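PDB 4QHS: flagellar regulatory protein C from Vibrio cholerae, which probably hydrolyses ATP in a heptameric AAA+ ring and couples this to the activation of sigma-54-dependent transcription of flagellar genes. Local coordinates for residues A[87-91]-A[92-96]; A[120-123]-A[124-127]; A[157-161]-A[162-166]; A[173-176]-A[177-181]; A[184-188]-A[189-193]. All blocks are in the same frame, centred on the assembly; numbering follows the deposited sequence.

Contact 1: A[87-91]-A[92-96]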
loop_
_atom_site.group_PDB
_atom_site.type_symbol
_atom_site.label_atom_id
_atom_site.label_comp_id
_atom_site.label_asym_id
_atom_site.label_seq_id
_atom_site.Cartn_x
_atom_site.Cartn_y
_atom_site.Cartn_z
ATOM N N PHE A 87 20.648 -4.457 24.485
ATOM C CA PHE A 87 20.764 -5.899 24.673
ATOM C C PHE A 87 21.998 -6.501 24.025
ATOM O O PHE A 87 22.410 -7.607 24.373
ATOM C CB PHE A 87 19.509 -6.588 24.135
ATOM C CG PHE A 87 18.281 -6.220 24.890
ATOM C CD1 PHE A 87 17.992 -6.821 26.100
ATOM C CD2 PHE A 87 17.432 -5.240 24.420
ATOM C CE1 PHE A 87 16.864 -6.462 26.819
ATOM C CE2 PHE A 87 16.301 -4.884 25.135
ATOM C CZ PHE A 87 16.020 -5.493 26.333
ATOM N N GLY A 88 22.594 -5.778 23.086
ATOM C CA GLY A 88 23.732 -6.305 22.365
ATOM C C GLY A 88 23.208 -7.296 21.346
ATOM O O GLY A 88 22.011 -7.568 21.298
ATOM N N TYR A 89 24.106 -7.860 20.547
ATOM C CA TYR A 89 23.700 -8.732 19.464
ATOM C C TYR A 89 24.841 -9.628 19.022
ATOM O O TYR A 89 26.012 -9.386 19.332
ATOM C CB TYR A 89 23.192 -7.912 18.273
ATOM C CG TYR A 89 24.124 -6.789 17.853
ATOM C CD1 TYR A 89 24.046 -5.534 18.458
ATOM C CD2 TYR A 89 25.084 -6.983 16.861
ATOM C CE1 TYR A 89 24.894 -4.502 18.083
ATOM C CE2 TYR A 89 25.941 -5.957 16.482
ATOM C CZ TYR A 89 25.837 -4.716 17.094
ATOM O OH TYR A 89 26.670 -3.686 16.720
ATOM N N GLU A 90 24.478 -10.673 18.300
ATOM C CA GLU A 90 25.455 -11.548 17.689
ATOM C C GLU A 90 25.555 -11.198 16.214
ATOM O O GLU A 90 24.659 -10.559 15.653
ATOM C CB GLU A 90 25.073 -13.012 17.911
ATOM C CG GLU A 90 25.059 -13.388 19.403
ATOM C CD GLU A 90 26.454 -13.388 20.037
ATOM O OE1 GLU A 90 27.451 -13.634 19.324
ATOM O OE2 GLU A 90 26.557 -13.149 21.256
ATOM N N LYS A 91 26.674 -11.571 15.606
ATOM C CA LYS A 91 26.904 -11.282 14.204
ATOM C C LYS A 91 25.723 -11.837 13.424
ATOM O O LYS A 91 25.286 -12.955 13.679
ATOM C CB LYS A 91 28.237 -11.887 13.737
ATOM C CG LYS A 91 28.594 -11.576 12.290
ATOM C CD LYS A 91 29.972 -12.131 11.908
ATOM C CE LYS A 91 30.330 -11.757 10.468
ATOM N NZ LYS A 91 31.611 -12.355 9.994
ATOM N N GLY A 92 25.168 -11.031 12.525
ATOM C CA GLY A 92 24.047 -11.455 11.704
ATOM C C GLY A 92 22.663 -11.303 12.332
ATOM O O GLY A 92 21.679 -11.673 11.705
ATOM N N ALA A 93 22.546 -10.753 13.527
ATOM C CA ALA A 93 21.247 -10.673 14.172
ATOM C C ALA A 93 20.254 -9.822 13.416
ATOM O O ALA A 93 19.089 -10.084 13.411
ATOM C CB ALA A 93 21.373 -10.191 15.569
ATOM N N PHE A 94 20.742 -8.788 12.784
ATOM C CA PHE A 94 19.916 -7.978 11.960
ATOM C C PHE A 94 20.805 -7.574 10.832
ATOM O O PHE A 94 21.968 -7.866 10.844
ATOM C CB PHE A 94 19.418 -6.769 12.724
ATOM C CG PHE A 94 20.466 -6.074 13.503
ATOM C CD1 PHE A 94 20.724 -6.422 14.798
ATOM C CD2 PHE A 94 21.177 -5.071 12.956
ATOM C CE1 PHE A 94 21.675 -5.780 15.509
ATOM C CE2 PHE A 94 22.104 -4.436 13.672
ATOM C CZ PHE A 94 22.356 -4.792 14.954
ATOM N N THR A 95 20.267 -6.900 9.846
ATOM C CA THR A 95 21.072 -6.594 8.707
ATOM C C THR A 95 22.034 -5.517 9.088
ATOM O O THR A 95 21.647 -4.468 9.534
ATOM C CB THR A 95 20.226 -6.214 7.490
ATOM O OG1 THR A 95 18.968 -5.715 7.920
ATOM C CG2 THR A 95 19.969 -7.433 6.646
ATOM N N GLY A 96 23.309 -5.801 8.923
ATOM C CA GLY A 96 24.336 -4.881 9.329
ATOM C C GLY A 96 24.898 -5.237 10.675
ATOM O O GLY A 96 25.732 -4.534 11.191
#
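In both Y89 and F94, CG sits between the backbone N and the carbonyl carbon (chi1 50° and 46°), which brings the two rings toward one another. They meet as a T-shaped pair, with the edge of F94 toward the face of Y89 and the planes at 65°. F94 CE1 comes within 3.5 Å of Y89 CG, and F94 CZ stands over the centre of the Y89 ring. Beside the rings, A93 CB is 4.0 Å from Y89 CB. The backbone reverses in a type II turn from E90 to A93. Its closing bond runs from A93 N to E90 O at 3.0 Å. G92 takes the third turn position, with positive phi. The carboxylate of E90 turns elsewhere and forms a salt bridge with R140, while Y89 OH makes a weak hydrogen bond to R144 of a second subunit. Residues 92-97 spell GAFTGA, the signature loop with which sigma-54 activators engage the sigma factor.

Contact 2: A[120-123]-A[124-127]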
loop_
_atom_site.group_PDB
_atom_site.type_symbol
_atom_site.label_atom_id
_atom_site.label_comp_id
_atom_site.label_asym_id
_atom_site.label_seq_id
_atom_site.Cartn_x
_atom_site.Cartn_y
_atom_site.Cartn_z
ATOM N N GLU A 120 10.223 6.299 25.808
ATOM C CA GLU A 120 10.313 6.273 24.356
ATOM C C GLU A 120 10.556 4.865 23.836
ATOM O O GLU A 120 10.658 4.644 22.634
ATOM C CB GLU A 120 11.404 7.233 23.874
ATOM C CG GLU A 120 11.144 8.694 24.260
ATOM C CD GLU A 120 9.686 9.137 24.044
ATOM O OE1 GLU A 120 9.081 8.779 23.010
ATOM O OE2 GLU A 120 9.141 9.852 24.916
ATOM N N MET A 121 10.634 3.907 24.746
ATOM C CA MET A 121 10.660 2.513 24.337
ATOM C C MET A 121 9.321 2.075 23.780
ATOM O O MET A 121 8.290 2.259 24.428
ATOM C CB MET A 121 10.987 1.603 25.494
ATOM C CG MET A 121 12.317 1.793 26.074
ATOM S SD MET A 121 12.523 0.482 27.273
ATOM C CE MET A 121 14.240 0.775 27.674
ATOM N N ASP A 122 9.334 1.436 22.618
ATOM C CA ASP A 122 8.115 0.792 22.139
ATOM C C ASP A 122 7.749 -0.374 23.054
ATOM O O ASP A 122 8.565 -0.843 23.873
ATOM C CB ASP A 122 8.246 0.327 20.678
ATOM C CG ASP A 122 9.265 -0.800 20.482
ATOM O OD1 ASP A 122 9.237 -1.822 21.208
ATOM O OD2 ASP A 122 10.087 -0.665 19.552
ATOM N N LEU A 123 6.519 -0.834 22.891
ATOM C CA LEU A 123 5.923 -1.856 23.735
ATOM C C LEU A 123 6.687 -3.193 23.706
ATOM O O LEU A 123 6.871 -3.828 24.738
ATOM C CB LEU A 123 4.463 -2.057 23.306
ATOM C CG LEU A 123 3.519 -0.914 23.711
ATOM C CD1 LEU A 123 2.087 -1.139 23.175
ATOM C CD2 LEU A 123 3.505 -0.754 25.213
ATOM N N ASN A 124 7.145 -3.606 22.528
ATOM C CA ASN A 124 7.959 -4.806 22.421
ATOM C C ASN A 124 9.224 -4.703 23.275
ATOM O O ASN A 124 9.593 -5.628 24.009
ATOM C CB ASN A 124 8.340 -5.060 20.973
ATOM C CG ASN A 124 9.041 -6.387 20.793
ATOM O OD1 ASN A 124 8.433 -7.440 20.957
ATOM N ND2 ASN A 124 10.328 -6.345 20.456
ATOM N N LEU A 125 9.895 -3.582 23.158
ATOM C CA LEU A 125 11.073 -3.307 23.906
ATOM C C LEU A 125 10.781 -3.352 25.373
ATOM O O LEU A 125 11.551 -3.859 26.124
ATOM C CB LEU A 125 11.582 -1.941 23.537
ATOM C CG LEU A 125 13.042 -1.853 23.190
ATOM C CD1 LEU A 125 13.496 -0.445 23.234
ATOM C CD2 LEU A 125 13.850 -2.677 24.128
ATOM N N GLN A 126 9.660 -2.794 25.764
ATOM C CA GLN A 126 9.282 -2.767 27.169
ATOM C C GLN A 126 9.101 -4.169 27.732
ATOM O O GLN A 126 9.495 -4.446 28.864
ATOM C CB GLN A 126 7.991 -1.987 27.374
ATOM C CG GLN A 126 8.086 -0.515 27.118
ATOM C CD GLN A 126 6.714 0.128 27.245
ATOM O OE1 GLN A 126 5.936 -0.243 28.119
ATOM N NE2 GLN A 126 6.396 1.046 26.348
ATOM N N ALA A 127 8.452 -5.031 26.956
ATOM C CA ALA A 127 8.299 -6.431 27.334
ATOM C C ALA A 127 9.672 -7.084 27.486
ATOM O O ALA A 127 9.883 -7.880 28.390
ATOM C CB ALA A 127 7.448 -7.196 26.304
#
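D122 OD1 accepts the backbone N-H of L125 at 2.7 Å, in a nearly straight bond (169°). This makes D122 the N-cap of helix 123-135. The carboxylate oxygen is met almost end-on, so one side chain satisfies an amide of the first turn. A second strong bond comes from a side chain. Q126 NE2 donates to M121 O at 3.0 Å, with the acceptor close to the plane of the Q126 amide but the donor raised above the carbonyl plane of M121. The amide of Q126 is held further by H169 O at NE2 and by R171 N at OE1, which fixes its rotation. Ordinary helical bonds follow, Q126 N to D122 O and A127 N to L123 O. Outside this polar core, L123 CD2 leans on the Q126 amide, 3.6 Å from NE2. M121 and L125 cross at about a right angle, with M121 CG 3.8 Å from L125 CD1. Both leucine and methionine face helix 82-87, where L125 touches L82 and F87 and M121 touches L86. N124 OD1 accepts from D79 N of a third subunit. The cap thus starts helix 123-135 in the loop after strand 112-116, second in the parallel sheet, beside helix 82-87.

Contact 3: A[157-161]-A[162-166]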
loop_
_atom_site.group_PDB
_atom_site.type_symbol
_atom_site.label_atom_id
_atom_site.label_comp_id
_atom_site.label_asym_id
_atom_site.label_seq_id
_atom_site.Cartn_x
_atom_site.Cartn_y
_atom_site.Cartn_z
ATOM N N SER A 157 12.042 9.947 33.029
ATOM C CA SER A 157 10.950 10.194 32.152
ATOM C C SER A 157 10.527 11.622 32.288
ATOM O O SER A 157 10.389 12.118 33.364
ATOM C CB SER A 157 9.799 9.302 32.513
ATOM O OG SER A 157 8.861 9.333 31.502
ATOM N N ASN A 158 10.333 12.299 31.186
ATOM C CA ASN A 158 9.843 13.639 31.270
ATOM C C ASN A 158 8.339 13.699 31.120
ATOM O O ASN A 158 7.773 14.734 30.940
ATOM C CB ASN A 158 10.572 14.551 30.313
ATOM C CG ASN A 158 10.175 14.349 28.896
ATOM O OD1 ASN A 158 9.275 13.629 28.588
ATOM N ND2 ASN A 158 10.856 14.999 28.029
ATOM N N ARG A 159 7.688 12.567 31.240
ATOM C CA ARG A 159 6.263 12.539 31.139
ATOM C C ARG A 159 5.618 11.725 32.229
ATOM O O ARG A 159 6.267 10.928 32.860
ATOM C CB ARG A 159 5.838 12.045 29.772
ATOM C CG ARG A 159 6.251 10.665 29.478
ATOM C CD ARG A 159 6.070 10.329 28.044
ATOM N NE ARG A 159 4.853 10.884 27.525
ATOM C CZ ARG A 159 4.577 11.002 26.245
ATOM N NH1 ARG A 159 5.454 10.593 25.339
ATOM N NH2 ARG A 159 3.436 11.548 25.883
ATOM N N ASP A 160 4.334 11.965 32.445
ATOM C CA ASP A 160 3.527 11.270 33.428
ATOM C C ASP A 160 3.329 9.879 32.943
ATOM O O ASP A 160 2.647 9.678 31.985
ATOM C CB ASP A 160 2.179 11.975 33.560
ATOM C CG ASP A 160 1.236 11.311 34.541
ATOM O OD1 ASP A 160 1.475 10.196 34.965
ATOM O OD2 ASP A 160 0.226 11.916 34.888
ATOM N N LEU A 161 3.942 8.920 33.613
ATOM C CA LEU A 161 3.965 7.550 33.141
ATOM C C LEU A 161 2.707 6.796 33.467
ATOM O O LEU A 161 2.308 5.931 32.754
ATOM C CB LEU A 161 5.164 6.799 33.706
ATOM C CG LEU A 161 6.545 6.933 33.088
ATOM C CD1 LEU A 161 7.483 6.021 33.802
ATOM C CD2 LEU A 161 6.550 6.623 31.644
ATOM N N LYS A 162 2.090 7.124 34.571
ATOM C CA LYS A 162 0.785 6.552 34.903
ATOM C C LYS A 162 -0.242 6.849 33.792
ATOM O O LYS A 162 -1.003 5.967 33.383
ATOM C CB LYS A 162 0.315 7.086 36.255
ATOM C CG LYS A 162 -1.094 6.692 36.675
ATOM C CD LYS A 162 -1.383 7.198 38.094
ATOM C CE LYS A 162 -2.854 7.055 38.487
ATOM N NZ LYS A 162 -3.267 5.632 38.682
ATOM N N GLN A 163 -0.248 8.074 33.275
ATOM C CA GLN A 163 -1.203 8.403 32.223
ATOM C C GLN A 163 -0.805 7.724 30.907
ATOM O O GLN A 163 -1.666 7.272 30.149
ATOM C CB GLN A 163 -1.345 9.925 32.079
ATOM C CG GLN A 163 -2.134 10.504 33.280
ATOM C CD GLN A 163 -2.564 11.962 33.144
ATOM O OE1 GLN A 163 -3.760 12.263 33.015
ATOM N NE2 GLN A 163 -1.599 12.876 33.225
ATOM N N TYR A 164 0.501 7.609 30.680
ATOM C CA TYR A 164 1.044 6.914 29.522
ATOM C C TYR A 164 0.621 5.433 29.529
ATOM O O TYR A 164 0.326 4.847 28.483
ATOM C CB TYR A 164 2.578 7.055 29.496
ATOM C CG TYR A 164 3.160 7.194 28.106
ATOM C CD1 TYR A 164 2.571 8.029 27.164
ATOM C CD2 TYR A 164 4.305 6.496 27.735
ATOM C CE1 TYR A 164 3.100 8.154 25.883
ATOM C CE2 TYR A 164 4.845 6.620 26.467
ATOM C CZ TYR A 164 4.241 7.447 25.541
ATOM O OH TYR A 164 4.780 7.561 24.273
ATOM N N VAL A 165 0.583 4.838 30.715
ATOM C CA VAL A 165 -0.026 3.524 30.895
ATOM C C VAL A 165 -1.496 3.542 30.476
ATOM O O VAL A 165 -1.949 2.685 29.718
ATOM C CB VAL A 165 0.054 3.058 32.357
ATOM C CG1 VAL A 165 -0.828 1.834 32.594
ATOM C CG2 VAL A 165 1.492 2.793 32.747
ATOM N N GLN A 166 -2.231 4.530 30.973
ATOM C CA GLN A 166 -3.659 4.627 30.694
ATOM C C GLN A 166 -3.955 4.904 29.216
ATOM O O GLN A 166 -5.028 4.596 28.731
ATOM C CB GLN A 166 -4.302 5.713 31.559
ATOM C CG GLN A 166 -4.442 5.334 33.012
ATOM C CD GLN A 166 -4.802 6.529 33.889
ATOM O OE1 GLN A 166 -4.360 7.654 33.631
ATOM N NE2 GLN A 166 -5.612 6.292 34.925
#
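V165 N donates to L161 O at 2.9 Å, the shortest sound bond between 157-161 and 162-166. It belongs to the opening turn of helix 161-166. D160 is the N-cap of that helix. Its OD1 accepts Q163 N at 3.2 Å (161°), reached from well above the carboxylate plane. The other oxygen, OD2, is 2.6 Å from Q163 NE2, but the bond is bent and weak. With CG of D160 opposite its own backbone N (chi1 179°), the carboxylate swings forward over the start of the helix. Y164 N completes the turn by donating to D160 O at 3.3 Å.

The main side-chain contact is R159 on Y164. The guanidinium lies flat on the ring, planes 22° apart, and R159 CZ is 3.2 Å from Y164 CE1. R159 CD also sits over the face, 4.0 Å from the ring centroid, in a CH-pi contact. A bend at chi3 of R159 lets both CD and the guanidinium rest on the same ring. E120 is a long, weak ion-pair partner for R159 NH1, and H169 brings its own ring to Y164. L161 turns inward to M42 and Y175. The stack places a cation on an aromatic face, a favourable pairing, while the negative D160 should be stabilised by the helix dipole.

Contact 4: A[173-176]-A[177-181]. With EDO (1,2-ethanediol), chain H.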
loop_
_atom_site.group_PDB
_atom_site.type_symbol
_atom_site.label_atom_id
_atom_site.label_comp_id
_atom_site.label_asym_id
_atom_site.label_seq_id
_atom_site.Cartn_x
_atom_site.Cartn_y
_atom_site.Cartn_z
ATOM N N ASP A 173 2.584 -3.520 34.106
ATOM C CA ASP A 173 3.447 -4.313 34.984
ATOM C C ASP A 173 4.839 -3.684 35.063
ATOM O O ASP A 173 5.463 -3.677 36.126
ATOM C CB ASP A 173 3.542 -5.771 34.518
ATOM C CG ASP A 173 3.799 -5.899 33.025
ATOM O OD1 ASP A 173 4.390 -4.968 32.436
ATOM O OD2 ASP A 173 3.399 -6.932 32.437
ATOM N N LEU A 174 5.309 -3.135 33.946
ATOM C CA LEU A 174 6.613 -2.454 33.933
ATOM C C LEU A 174 6.555 -1.133 34.709
ATOM O O LEU A 174 7.519 -0.746 35.377
ATOM C CB LEU A 174 7.077 -2.194 32.505
ATOM C CG LEU A 174 8.439 -1.533 32.329
ATOM C CD1 LEU A 174 9.553 -2.385 32.969
ATOM C CD2 LEU A 174 8.700 -1.347 30.856
ATOM N N TYR A 175 5.410 -0.463 34.631
ATOM C CA TYR A 175 5.230 0.797 35.336
ATOM C C TYR A 175 5.434 0.580 36.825
ATOM O O TYR A 175 6.199 1.292 37.444
ATOM C CB TYR A 175 3.847 1.391 35.063
ATOM C CG TYR A 175 3.440 2.500 36.007
ATOM C CD1 TYR A 175 3.978 3.780 35.894
ATOM C CD2 TYR A 175 2.498 2.273 36.995
ATOM C CE1 TYR A 175 3.594 4.798 36.754
ATOM C CE2 TYR A 175 2.104 3.283 37.850
ATOM C CZ TYR A 175 2.661 4.539 37.729
ATOM O OH TYR A 175 2.262 5.533 38.586
ATOM N N TYR A 176 4.820 -0.441 37.369
ATOM C CA TYR A 176 4.926 -0.701 38.776
ATOM C C TYR A 176 6.329 -1.089 39.182
ATOM O O TYR A 176 6.811 -0.656 40.199
ATOM C CB TYR A 176 3.907 -1.737 39.227
ATOM C CG TYR A 176 2.568 -1.140 39.527
ATOM C CD1 TYR A 176 2.431 -0.184 40.484
ATOM C CD2 TYR A 176 1.456 -1.510 38.832
ATOM C CE1 TYR A 176 1.238 0.374 40.750
ATOM C CE2 TYR A 176 0.253 -0.950 39.090
ATOM C CZ TYR A 176 0.150 -0.005 40.049
ATOM O OH TYR A 176 -1.049 0.565 40.327
ATOM N N ARG A 177 6.992 -1.885 38.373
ATOM C CA ARG A 177 8.349 -2.249 38.684
ATOM C C ARG A 177 9.321 -1.092 38.676
ATOM O O ARG A 177 10.210 -1.032 39.461
ATOM C CB ARG A 177 8.823 -3.350 37.778
ATOM C CG ARG A 177 8.618 -4.677 38.353
ATOM C CD ARG A 177 9.148 -5.707 37.474
ATOM N NE ARG A 177 9.062 -7.010 38.091
ATOM C CZ ARG A 177 10.037 -7.577 38.780
ATOM N NH1 ARG A 177 11.186 -6.967 38.958
ATOM N NH2 ARG A 177 9.852 -8.766 39.291
ATOM N N LEU A 178 9.137 -0.163 37.784
ATOM C CA LEU A 178 10.059 0.967 37.698
ATOM C C LEU A 178 9.700 2.135 38.629
ATOM O O LEU A 178 10.490 3.071 38.776
ATOM C CB LEU A 178 10.123 1.483 36.261
ATOM C CG LEU A 178 10.853 0.601 35.245
ATOM C CD1 LEU A 178 10.640 1.148 33.847
ATOM C CD2 LEU A 178 12.325 0.553 35.566
ATOM N N ASN A 179 8.526 2.104 39.224
ATOM C CA ASN A 179 8.070 3.189 40.062
ATOM C C ASN A 179 7.834 2.844 41.532
ATOM O O ASN A 179 6.911 3.313 42.130
ATOM C CB ASN A 179 6.816 3.818 39.477
ATOM C CG ASN A 179 7.120 4.864 38.450
ATOM O OD1 ASN A 179 7.348 6.006 38.761
ATOM N ND2 ASN A 179 7.132 4.467 37.214
ATOM N N VAL A 180 8.689 2.024 42.098
ATOM C CA VAL A 180 8.676 1.822 43.532
ATOM C C VAL A 180 8.938 3.143 44.243
ATOM O O VAL A 180 8.334 3.436 45.280
ATOM C CB VAL A 180 9.725 0.792 43.973
ATOM C CG1 VAL A 180 9.761 0.704 45.473
ATOM C CG2 VAL A 180 9.379 -0.559 43.401
ATOM N N PHE A 181 9.847 3.922 43.686
ATOM C CA PHE A 181 10.394 5.080 44.345
ATOM C C PHE A 181 10.659 6.257 43.428
ATOM O O PHE A 181 11.766 6.555 43.088
ATOM C CB PHE A 181 11.667 4.684 45.074
ATOM C CG PHE A 181 12.015 5.574 46.206
ATOM C CD1 PHE A 181 11.420 5.420 47.413
ATOM C CD2 PHE A 181 12.956 6.553 46.065
ATOM C CE1 PHE A 181 11.732 6.220 48.431
ATOM C CE2 PHE A 181 13.269 7.357 47.095
ATOM C CZ PHE A 181 12.663 7.186 48.283
HETATM C C1 EDO H . 1.200 -5.176 30.701
HETATM O O1 EDO H . 0.966 -4.968 32.112
HETATM C C2 EDO H . 0.132 -4.530 29.812
HETATM O O2 EDO H . -0.094 -3.156 30.178
#
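Y175 O is the busiest acceptor of the turn. N179 N reaches it at 3.0 Å, N179 ND2 at 3.3 Å and L178 N at 3.3 Å, all three as weak bonds. The N179 amide also leans against the ring of Y175, with ND2 3.5 Å from Y175 CD1 and the planes 36° apart. A chi1 of 165° turns Y175 CG away from the backbone N and brings the ring alongside that amide. L174 and L178 touch one turn apart, CG to CD1 at 3.8 Å, while L178 N bonds L174 O. Farther out, D173 N donates to O1 of an ethanediol, probably from the crystallisation liquor, at 2.9 Å, and the D173 carboxylate forms a salt bridge with R171. V180 O accepts from R243 of a third subunit. R171 and R177 fall where relatives carry their arginine fingers, so they may serve that role here. The weak bonds on Y175 O show helix 172-178 ending gradually, with the N179 side chain supplying a donor as the regular pattern fails.

Contact 5: A[184-188]-A[189-193]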
loop_
_atom_site.group_PDB
_atom_site.type_symbol
_atom_site.label_atom_id
_atom_site.label_comp_id
_atom_site.label_asym_id
_atom_site.label_seq_id
_atom_site.Cartn_x
_atom_site.Cartn_y
_atom_site.Cartn_z
ATOM N N THR A 184 10.445 13.329 41.877
ATOM C CA THR A 184 10.093 14.329 40.924
ATOM C C THR A 184 10.937 15.582 41.092
ATOM O O THR A 184 10.794 16.327 42.019
ATOM C CB THR A 184 8.612 14.643 40.982
ATOM O OG1 THR A 184 7.863 13.471 40.696
ATOM C CG2 THR A 184 8.279 15.676 39.972
ATOM N N TRP A 185 11.820 15.786 40.144
ATOM C CA TRP A 185 12.752 16.875 40.133
ATOM C C TRP A 185 12.135 18.089 39.461
ATOM O O TRP A 185 12.149 18.194 38.260
ATOM C CB TRP A 185 13.955 16.414 39.349
ATOM C CG TRP A 185 15.106 17.188 39.549
ATOM C CD1 TRP A 185 15.644 18.052 38.684
ATOM C CD2 TRP A 185 15.921 17.208 40.700
ATOM N NE1 TRP A 185 16.751 18.625 39.216
ATOM C CE2 TRP A 185 16.938 18.127 40.469
ATOM C CE3 TRP A 185 15.882 16.549 41.919
ATOM C CZ2 TRP A 185 17.915 18.391 41.395
ATOM C CZ3 TRP A 185 16.843 16.818 42.831
ATOM C CH2 TRP A 185 17.848 17.721 42.571
ATOM N N PRO A 186 11.592 19.008 40.237
ATOM C CA PRO A 186 10.792 20.110 39.715
ATOM C C PRO A 186 11.486 21.048 38.735
ATOM O O PRO A 186 12.679 21.087 38.603
ATOM C CB PRO A 186 10.450 20.873 40.974
ATOM C CG PRO A 186 11.630 20.692 41.824
ATOM C CD PRO A 186 12.311 19.423 41.444
ATOM N N ALA A 187 10.682 21.814 38.034
ATOM C CA ALA A 187 11.198 22.736 37.065
ATOM C C ALA A 187 11.845 23.901 37.771
ATOM O O ALA A 187 11.515 24.187 38.892
ATOM C CB ALA A 187 10.111 23.201 36.187
ATOM N N LEU A 188 12.775 24.553 37.103
ATOM C CA LEU A 188 13.550 25.627 37.679
ATOM C C LEU A 188 12.742 26.719 38.355
ATOM O O LEU A 188 13.114 27.206 39.384
ATOM C CB LEU A 188 14.419 26.243 36.609
ATOM C CG LEU A 188 15.824 26.608 37.009
ATOM C CD1 LEU A 188 16.212 25.701 38.092
ATOM C CD2 LEU A 188 16.754 26.481 35.850
ATOM N N CYS A 189 11.641 27.119 37.762
ATOM C CA CYS A 189 10.872 28.204 38.306
ATOM C C CYS A 189 10.205 27.803 39.590
ATOM O O CYS A 189 9.626 28.616 40.277
ATOM C CB CYS A 189 9.822 28.658 37.316
ATOM S SG CYS A 189 8.495 27.529 37.091
ATOM N N GLU A 190 10.294 26.531 39.914
ATOM C CA GLU A 190 9.663 26.019 41.106
ATOM C C GLU A 190 10.710 25.807 42.164
ATOM O O GLU A 190 10.437 25.275 43.214
ATOM C CB GLU A 190 8.922 24.725 40.800
ATOM C CG GLU A 190 7.818 24.918 39.804
ATOM C CD GLU A 190 6.927 23.724 39.664
ATOM O OE1 GLU A 190 6.784 22.977 40.631
ATOM O OE2 GLU A 190 6.344 23.538 38.585
ATOM N N ARG A 191 11.921 26.242 41.880
ATOM C CA ARG A 191 12.968 26.180 42.865
ATOM C C ARG A 191 13.948 27.302 42.657
ATOM O O ARG A 191 15.123 27.100 42.512
ATOM C CB ARG A 191 13.664 24.848 42.805
ATOM C CG ARG A 191 13.946 24.359 41.435
ATOM C CD ARG A 191 14.844 23.186 41.502
ATOM N NE ARG A 191 15.132 22.663 40.191
ATOM C CZ ARG A 191 16.339 22.332 39.779
ATOM N NH1 ARG A 191 17.374 22.467 40.573
ATOM N NH2 ARG A 191 16.501 21.875 38.557
ATOM N N LYS A 192 13.430 28.506 42.652
ATOM C CA LYS A 192 14.194 29.665 42.302
ATOM C C LYS A 192 15.497 29.751 43.040
ATOM O O LYS A 192 16.428 30.313 42.551
ATOM C CB LYS A 192 13.362 30.913 42.546
ATOM C CG LYS A 192 12.640 31.441 41.320
ATOM C CD LYS A 192 11.475 32.336 41.678
ATOM C CE LYS A 192 10.748 32.805 40.449
ATOM N NZ LYS A 192 10.112 34.127 40.653
ATOM N N ASP A 193 15.552 29.181 44.225
ATOM C CA ASP A 193 16.711 29.332 45.080
ATOM C C ASP A 193 17.876 28.525 44.621
ATOM O O ASP A 193 18.893 28.514 45.264
ATOM C CB ASP A 193 16.393 28.939 46.514
ATOM C CG ASP A 193 15.766 30.054 47.305
ATOM O OD1 ASP A 193 16.037 31.227 47.047
ATOM O OD2 ASP A 193 14.992 29.753 48.210
#
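The R191 guanidinium is held between two side chains. On one face L188 CD1 lies over its centre, 3.8 Å from R191 CZ. Over the opposite face comes the W185 indole, offset toward the rim and turned by 62°. W185 NE1 and R191 NH2 are 3.3 Å apart, but both are donors and no bond joins them. At the edge, P186 O takes a weak bond from R191 NE at 3.3 Å. NH1 has its stronger partner in D194, a salt bridge just along the chain. The R191 chain is extended from CG to NE, which carries the charged end back across P186; P186 CG is 4.1 Å from R191 CD.

Two backbone bonds close the turn that leads to R191. E190 N donates to A187 O at 2.8 Å and R191 N to L188 O at 2.9 Å, in a short 3-10 turn. P186 CB also meets E190 CB at 4.1 Å. W185 packs on L27 and L28 of helix 23-35. L188 faces V234 of helix 233-247, and its N bonds N233 OD1. The segment lies between strand 182-184 and helix 195-208, joining the sheet to the helices of the lid.

How the contacts relate
The contacts follow one another along the chain in numerical order. Contacts 1 to 4 belong to the sigma-54 interaction domain, while contact 5 leads into the lid. Contacts 2, 3 and 4 cluster, with centres 11 to 14 Å apart. Helices 161-166 and 172-178 pack through L161, V165 and Y175, and L174 meets Q126 of helix 123-135. Contact 1 hangs from this group, its F87 touching L125, about 18 Å from contact 2 between centres. Contact 5 lies about 42 Å from contact 1 between centres. The GAFTGA loop and the link from the sheet to the lid thus lie on opposite sides of the chain's centre.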